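Side-chain contacts in beta-fructofuranosidase (Bifidobacterium adolescentis, PDB 6NOB), which probably hydrolyses terminal, non-reducing beta-D-fructofuranoside residues in fructosides such as sucrose, as a member of glycoside hydrolase family 32: residues Thr100-Gln105 with Tyr112-Arg117; Leu392-Asp397 with Arg401-Arg406. All coordinates share one frame; numbering follows the deposited sequence.

How the contacts relate
Contact 1 closes before contact 2 opens along the chain, and the two lie well apart: their centres are 34 Å from each other and their nearest atoms about 20 Å, without touching. No sheet is shared. Contact 1 flanks the short helix 108-112, in the loops between strands 91-92 and 127-138, and so lies on the route from the N-terminal beta sheets into what is probably the catalytic propeller, as in other family 32 enzymes. Contact 2 ties strand 385-396 to strand 405-415 in an antiparallel sheet, consistent with a blade of that five-bladed propeller. Contact 1 lies nearer the periphery, contact 2 in a buried hairpin; each includes a salt bridge between an aspartate and an arginine.

Contact 1 (Thr100-Gln105 with Tyr112-Arg117); sequences TDWPAQ and YNRFGR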
loop_
_atom_site.group_PDB
_atom_site.type_symbol
_atom_site.label_atom_id
_atom_site.label_comp_id
_atom_site.label_asym_id
_atom_site.label_seq_id
_atom_site.Cartn_x
_atom_site.Cartn_y
_atom_site.Cartn_z
ATOM N N THR A 100 12.567 -16.746 17.245
ATOM C CA THR A 100 12.808 -18.074 17.798
ATOM C C THR A 100 11.665 -19.048 17.546
ATOM O O THR A 100 11.892 -20.262 17.556
ATOM C CB THR A 100 13.073 -17.986 19.303
ATOM O OG1 THR A 100 11.933 -17.416 19.957
ATOM C CG2 THR A 100 14.300 -17.128 19.581
ATOM N N ASP A 101 10.446 -18.552 17.320
ATOM C CA ASP A 101 9.326 -19.436 17.020
ATOM C C ASP A 101 9.418 -20.057 15.633
ATOM O O ASP A 101 8.594 -20.916 15.305
ATOM C CB ASP A 101 8.003 -18.678 17.155
ATOM C CG ASP A 101 7.553 -18.542 18.596
ATOM O OD1 ASP A 101 8.324 -18.926 19.501
ATOM O OD2 ASP A 101 6.424 -18.054 18.822
ATOM N N TRP A 102 10.391 -19.650 14.812
ATOM C CA TRP A 102 10.573 -20.216 13.488
ATOM C C TRP A 102 11.859 -21.029 13.421
ATOM O O TRP A 102 12.870 -20.637 14.014
ATOM C CB TRP A 102 10.633 -19.126 12.413
ATOM C CG TRP A 102 9.327 -18.471 12.103
ATOM C CD1 TRP A 102 8.077 -18.947 12.379
ATOM C CD2 TRP A 102 9.141 -17.212 11.449
ATOM N NE1 TRP A 102 7.125 -18.059 11.939
ATOM C CE2 TRP A 102 7.752 -16.986 11.362
ATOM C CE3 TRP A 102 10.015 -16.253 10.926
ATOM C CZ2 TRP A 102 7.217 -15.840 10.776
ATOM C CZ3 TRP A 102 9.483 -15.118 10.344
ATOM C CH2 TRP A 102 8.097 -14.921 10.273
ATOM N N PRO A 103 11.857 -22.157 12.706
ATOM C CA PRO A 103 13.123 -22.828 12.391
ATOM C C PRO A 103 13.899 -22.069 11.326
ATOM O O PRO A 103 13.501 -20.968 10.933
ATOM C CB PRO A 103 12.674 -24.206 11.893
ATOM C CG PRO A 103 11.321 -23.951 11.309
ATOM C CD PRO A 103 10.694 -22.896 12.185
ATOM N N ALA A 104 14.998 -22.649 10.839
ATOM C CA ALA A 104 15.814 -21.962 9.843
ATOM C C ALA A 104 15.047 -21.752 8.542
ATOM O O ALA A 104 15.200 -20.717 7.882
ATOM C CB ALA A 104 17.103 -22.743 9.589
ATOM N N GLN A 105 14.213 -22.718 8.159
ATOM C CA GLN A 105 13.446 -22.664 6.914
ATOM C C GLN A 105 11.989 -22.961 7.226
ATOM O O GLN A 105 11.512 -24.089 7.026
ATOM C CB GLN A 105 14.015 -23.636 5.880
ATOM C CG GLN A 105 15.423 -23.279 5.428
ATOM C CD GLN A 105 16.076 -24.373 4.608
ATOM O OE1 GLN A 105 16.494 -25.399 5.145
ATOM N NE2 GLN A 105 16.179 -24.155 3.302
ATOM N N TYR A 112 2.775 -17.624 8.307
ATOM C CA TYR A 112 1.585 -16.788 8.241
ATOM C C TYR A 112 0.460 -17.196 9.181
ATOM O O TYR A 112 -0.357 -16.341 9.537
ATOM C CB TYR A 112 1.039 -16.760 6.807
ATOM C CG TYR A 112 1.901 -15.962 5.856
ATOM C CD1 TYR A 112 1.776 -14.582 5.768
ATOM C CD2 TYR A 112 2.842 -16.587 5.049
ATOM C CE1 TYR A 112 2.561 -13.847 4.904
ATOM C CE2 TYR A 112 3.633 -15.860 4.180
ATOM C CZ TYR A 112 3.489 -14.491 4.111
ATOM O OH TYR A 112 4.273 -13.761 3.248
ATOM N N ASN A 113 0.381 -18.462 9.586
ATOM C CA ASN A 113 -0.717 -18.915 10.443
ATOM C C ASN A 113 -0.377 -18.635 11.909
ATOM O O ASN A 113 -0.087 -19.528 12.706
ATOM C CB ASN A 113 -1.005 -20.392 10.200
ATOM C CG ASN A 113 -2.209 -20.883 10.976
ATOM O OD1 ASN A 113 -3.180 -20.150 11.168
ATOM N ND2 ASN A 113 -2.150 -22.130 11.432
ATOM N N ARG A 114 -0.420 -17.348 12.256
ATOM C CA ARG A 114 -0.102 -16.890 13.601
ATOM C C ARG A 114 -1.044 -15.764 13.997
ATOM O O ARG A 114 -1.440 -14.944 13.164
ATOM C CB ARG A 114 1.348 -16.389 13.715
ATOM C CG ARG A 114 2.406 -17.377 13.264
ATOM C CD ARG A 114 3.788 -16.756 13.345
ATOM N NE ARG A 114 4.060 -16.222 14.675
ATOM C CZ ARG A 114 4.505 -16.952 15.692
ATOM N NH1 ARG A 114 4.730 -18.249 15.530
ATOM N NH2 ARG A 114 4.728 -16.386 16.871
ATOM N N PHE A 115 -1.392 -15.730 15.282
ATOM C CA PHE A 115 -2.200 -14.640 15.814
ATOM C C PHE A 115 -1.520 -13.304 15.544
ATOM O O PHE A 115 -0.313 -13.153 15.753
ATOM C CB PHE A 115 -2.425 -14.840 17.314
ATOM C CG PHE A 115 -3.219 -13.742 17.969
ATOM C CD1 PHE A 115 -4.532 -13.496 17.600
ATOM C CD2 PHE A 115 -2.654 -12.965 18.972
ATOM C CE1 PHE A 115 -5.263 -12.489 18.210
ATOM C CE2 PHE A 115 -3.378 -11.958 19.584
ATOM C CZ PHE A 115 -4.683 -11.719 19.204
ATOM N N GLY A 116 -2.294 -12.338 15.057
ATOM C CA GLY A 116 -1.767 -11.057 14.639
ATOM C C GLY A 116 -1.565 -10.914 13.145
ATOM O O GLY A 116 -1.230 -9.814 12.686
ATOM N N ARG A 117 -1.752 -11.982 12.377
ATOM C CA ARG A 117 -1.631 -11.944 10.928
ATOM C C ARG A 117 -2.994 -12.158 10.284
ATOM O O ARG A 117 -3.874 -12.810 10.854
ATOM C CB ARG A 117 -0.652 -13.008 10.418
ATOM C CG ARG A 117 0.661 -13.071 11.177
ATOM C CD ARG A 117 1.779 -13.622 10.307
ATOM N NE ARG A 117 2.096 -12.725 9.199
ATOM C CZ ARG A 117 3.272 -12.685 8.580
ATOM N NH1 ARG A 117 3.470 -11.835 7.582
ATOM N NH2 ARG A 117 4.256 -13.489 8.961
#
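The salt bridge between R114 NH2 and D101 OD2, 3.1 Å long, is the one hydrogen bond between segments 100-105 and 112-117. Its N-H points at the acceptor at 159°; OD2 offers the anti lone pair, away from OD1, and lies close to the guanidinium plane. A single N-H...O bond joins the groups, whose planes are turned 57° apart. R114 runs straight through chi2 and bends at chi3 (54°), which turns the guanidinium toward D101, while R114 CD rests 3.8 Å from W102 NE1. That NE1 bonds to the carbonyl of Q110, which fixes the indole against helix 108-112. Farther along the ring, R117 NH2 stands 4.2 Å from W102 CZ2; because NH2 sits at the ring edge, near its plane, and not over a face, this is no cation-pi stack. Y112 CD1 lies 3.6 Å above the R117 guanidinium plane, over its centre, and E123, P124 and F125 take up its N-H groups. Helix 108-112 is left through an inverse gamma turn centred on N113 and a type II beta turn from R114 to R117, with G116 at the position favouring glycine (positive phi), tied by the R114-D101 salt bridge to the loop leading into that helix.

Contact 2 (Leu392-Asp397 with Arg401-Arg406); sequences LMHYRD and RFQQVR
R396 CG meets the F402 ring at its edge, near the plane, 3.5 Å from CD1. One face of the ring carries Q403 CG, 3.4 Å above its centre, while F457 meets F402 edge-to-face. The R401 guanidinium is met at its edge by D397 OD2, whose syn lone pair takes NE at 2.7 Å; the carboxylate stands 58° from the guanidinium plane. D397 CG lies between the backbone N and the carbonyl carbon (chi1 57°), which turns the carboxylate toward R401, and OD1 accepts the backbone N of R401 at 2.6 Å from above the carboxylate plane. Replacing D397 by an alanine would probably leave R401 NE without its charged mate and the R401 amide without an acceptor. These bonds close the beta hairpin of strands 385-396 and 405-415, where R396 and F402 form a non-hydrogen-bonded antiparallel pair flanked by Q403 N to Y395 O (2.8 Å) and D397 N to R401 O. H394 and Q403 both have positive phi, consistent with the ladder being a single bridge. There Q403 substitutes its side chain: OE1 accepts H394 N at 3.0 Å. A water bridges the segments, donating to Y395 O and R401 O and accepting from Q404 N.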
loop_
_atom_site.group_PDB
_atom_site.type_symbol
_atom_site.label_atom_id
_atom_site.label_comp_id
_atom_site.label_asym_id
_atom_site.label_seq_id
_atom_site.Cartn_x
_atom_site.Cartn_y
_atom_site.Cartn_z
ATOM N N LEU A 392 -3.864 13.265 1.836
ATOM C CA LEU A 392 -3.652 14.580 2.434
ATOM C C LEU A 392 -2.849 14.431 3.723
ATOM O O LEU A 392 -3.368 13.954 4.736
ATOM C CB LEU A 392 -4.990 15.268 2.693
ATOM C CG LEU A 392 -5.801 15.526 1.423
ATOM C CD1 LEU A 392 -7.238 15.888 1.757
ATOM C CD2 LEU A 392 -5.146 16.617 0.591
ATOM N N MET A 393 -1.589 14.859 3.684
ATOM C CA MET A 393 -0.700 14.690 4.826
ATOM C C MET A 393 -1.074 15.628 5.965
ATOM O O MET A 393 -1.454 16.782 5.745
ATOM C CB MET A 393 0.748 14.952 4.417
ATOM C CG MET A 393 1.478 13.757 3.850
ATOM S SD MET A 393 3.235 13.823 4.257
ATOM C CE MET A 393 3.208 13.302 5.969
ATOM N N HIS A 394 -0.949 15.121 7.191
ATOM C CA HIS A 394 -1.061 15.934 8.402
ATOM C C HIS A 394 -2.413 16.637 8.483
ATOM O O HIS A 394 -2.509 17.800 8.883
ATOM C CB HIS A 394 0.084 16.945 8.492
ATOM C CG HIS A 394 1.434 16.313 8.621
ATOM N ND1 HIS A 394 2.605 17.027 8.485
ATOM C CD2 HIS A 394 1.800 15.035 8.875
ATOM C CE1 HIS A 394 3.634 16.214 8.647
ATOM N NE2 HIS A 394 3.173 15.000 8.886
ATOM N N TYR A 395 -3.469 15.925 8.100
ATOM C CA TYR A 395 -4.815 16.472 8.141
ATOM C C TYR A 395 -5.770 15.411 8.659
ATOM O O TYR A 395 -5.784 14.283 8.156
ATOM C CB TYR A 395 -5.268 16.954 6.756
ATOM C CG TYR A 395 -6.727 17.353 6.703
ATOM C CD1 TYR A 395 -7.152 18.578 7.209
ATOM C CD2 TYR A 395 -7.681 16.503 6.149
ATOM C CE1 TYR A 395 -8.487 18.945 7.165
ATOM C CE2 TYR A 395 -9.019 16.860 6.101
ATOM C CZ TYR A 395 -9.417 18.082 6.610
ATOM O OH TYR A 395 -10.746 18.442 6.566
ATOM N N ARG A 396 -6.557 15.775 9.665
ATOM C CA ARG A 396 -7.684 14.976 10.114
ATOM C C ARG A 396 -8.963 15.661 9.664
ATOM O O ARG A 396 -9.063 16.888 9.725
ATOM C CB ARG A 396 -7.683 14.811 11.637
ATOM C CG ARG A 396 -6.471 14.079 12.187
ATOM C CD ARG A 396 -6.539 13.953 13.701
ATOM N NE ARG A 396 -7.562 13.002 14.124
ATOM C CZ ARG A 396 -7.775 12.645 15.387
ATOM N NH1 ARG A 396 -7.037 13.161 16.361
ATOM N NH2 ARG A 396 -8.730 11.773 15.676
ATOM N N ASP A 397 -9.931 14.879 9.194
ATOM C CA ASP A 397 -11.192 15.477 8.783
ATOM C C ASP A 397 -12.028 15.821 10.016
ATOM O O ASP A 397 -11.637 15.559 11.157
ATOM C CB ASP A 397 -11.940 14.562 7.810
ATOM C CG ASP A 397 -12.220 13.174 8.376
ATOM O OD1 ASP A 397 -12.185 12.986 9.611
ATOM O OD2 ASP A 397 -12.488 12.260 7.564
ATOM N N ARG A 401 -10.690 11.400 11.088
ATOM C CA ARG A 401 -9.924 10.437 10.306
ATOM C C ARG A 401 -8.648 11.084 9.774
ATOM O O ARG A 401 -8.694 12.125 9.112
ATOM C CB ARG A 401 -10.778 9.886 9.163
ATOM C CG ARG A 401 -11.979 9.066 9.638
ATOM C CD ARG A 401 -12.943 8.715 8.506
ATOM N NE ARG A 401 -13.651 9.879 7.980
ATOM C CZ ARG A 401 -14.836 9.826 7.377
ATOM N NH1 ARG A 401 -15.454 8.663 7.216
ATOM N NH2 ARG A 401 -15.402 10.938 6.930
ATOM N N PHE A 402 -7.511 10.451 10.058
ATOM C CA PHE A 402 -6.195 11.026 9.803
ATOM C C PHE A 402 -5.682 10.608 8.429
ATOM O O PHE A 402 -5.673 9.418 8.101
ATOM C CB PHE A 402 -5.223 10.577 10.897
ATOM C CG PHE A 402 -3.843 11.171 10.788
ATOM C CD1 PHE A 402 -3.647 12.540 10.892
ATOM C CD2 PHE A 402 -2.735 10.351 10.628
ATOM C CE1 PHE A 402 -2.371 13.082 10.815
ATOM C CE2 PHE A 402 -1.459 10.885 10.552
ATOM C CZ PHE A 402 -1.277 12.252 10.644
ATOM N N GLN A 403 -5.259 11.592 7.636
ATOM C CA GLN A 403 -4.624 11.381 6.332
ATOM C C GLN A 403 -5.468 10.468 5.439
ATOM O O GLN A 403 -5.037 9.410 4.974
ATOM C CB GLN A 403 -3.196 10.849 6.502
ATOM C CG GLN A 403 -2.303 11.790 7.316
ATOM C CD GLN A 403 -0.813 11.491 7.199
ATOM O OE1 GLN A 403 0.024 12.334 7.531
ATOM N NE2 GLN A 403 -0.474 10.293 6.729
ATOM N N GLN A 404 -6.699 10.913 5.203
ATOM C CA GLN A 404 -7.595 10.213 4.299
ATOM C C GLN A 404 -7.147 10.392 2.852
ATOM O O GLN A 404 -6.487 11.374 2.499
ATOM C CB GLN A 404 -9.021 10.732 4.470
ATOM C CG GLN A 404 -9.690 10.275 5.744
ATOM C CD GLN A 404 -10.244 8.870 5.627
ATOM O OE1 GLN A 404 -9.504 7.890 5.719
ATOM N NE2 GLN A 404 -11.552 8.767 5.413
ATOM N N VAL A 405 -7.510 9.426 2.015
ATOM C CA VAL A 405 -7.224 9.462 0.586
ATOM C C VAL A 405 -8.464 9.986 -0.127
ATOM O O VAL A 405 -9.554 9.422 0.018
ATOM C CB VAL A 405 -6.821 8.075 0.064
ATOM C CG1 VAL A 405 -6.725 8.087 -1.452
ATOM C CG2 VAL A 405 -5.501 7.642 0.688
ATOM N N ARG A 406 -8.304 11.065 -0.890
ATOM C CA ARG A 406 -9.412 11.732 -1.559
ATOM C C ARG A 406 -9.382 11.447 -3.056
ATOM O O ARG A 406 -8.309 11.411 -3.668
ATOM C CB ARG A 406 -9.357 13.246 -1.320
ATOM C CG ARG A 406 -10.614 13.989 -1.718
ATOM C CD ARG A 406 -10.811 15.249 -0.885
ATOM N NE ARG A 406 -12.188 15.731 -0.966
ATOM C CZ ARG A 406 -13.174 15.309 -0.181
ATOM N NH1 ARG A 406 -12.936 14.398 0.753
ATOM N NH2 ARG A 406 -14.401 15.797 -0.330
HETATM O O HOH W 1 -7.882 13.090 6.623
#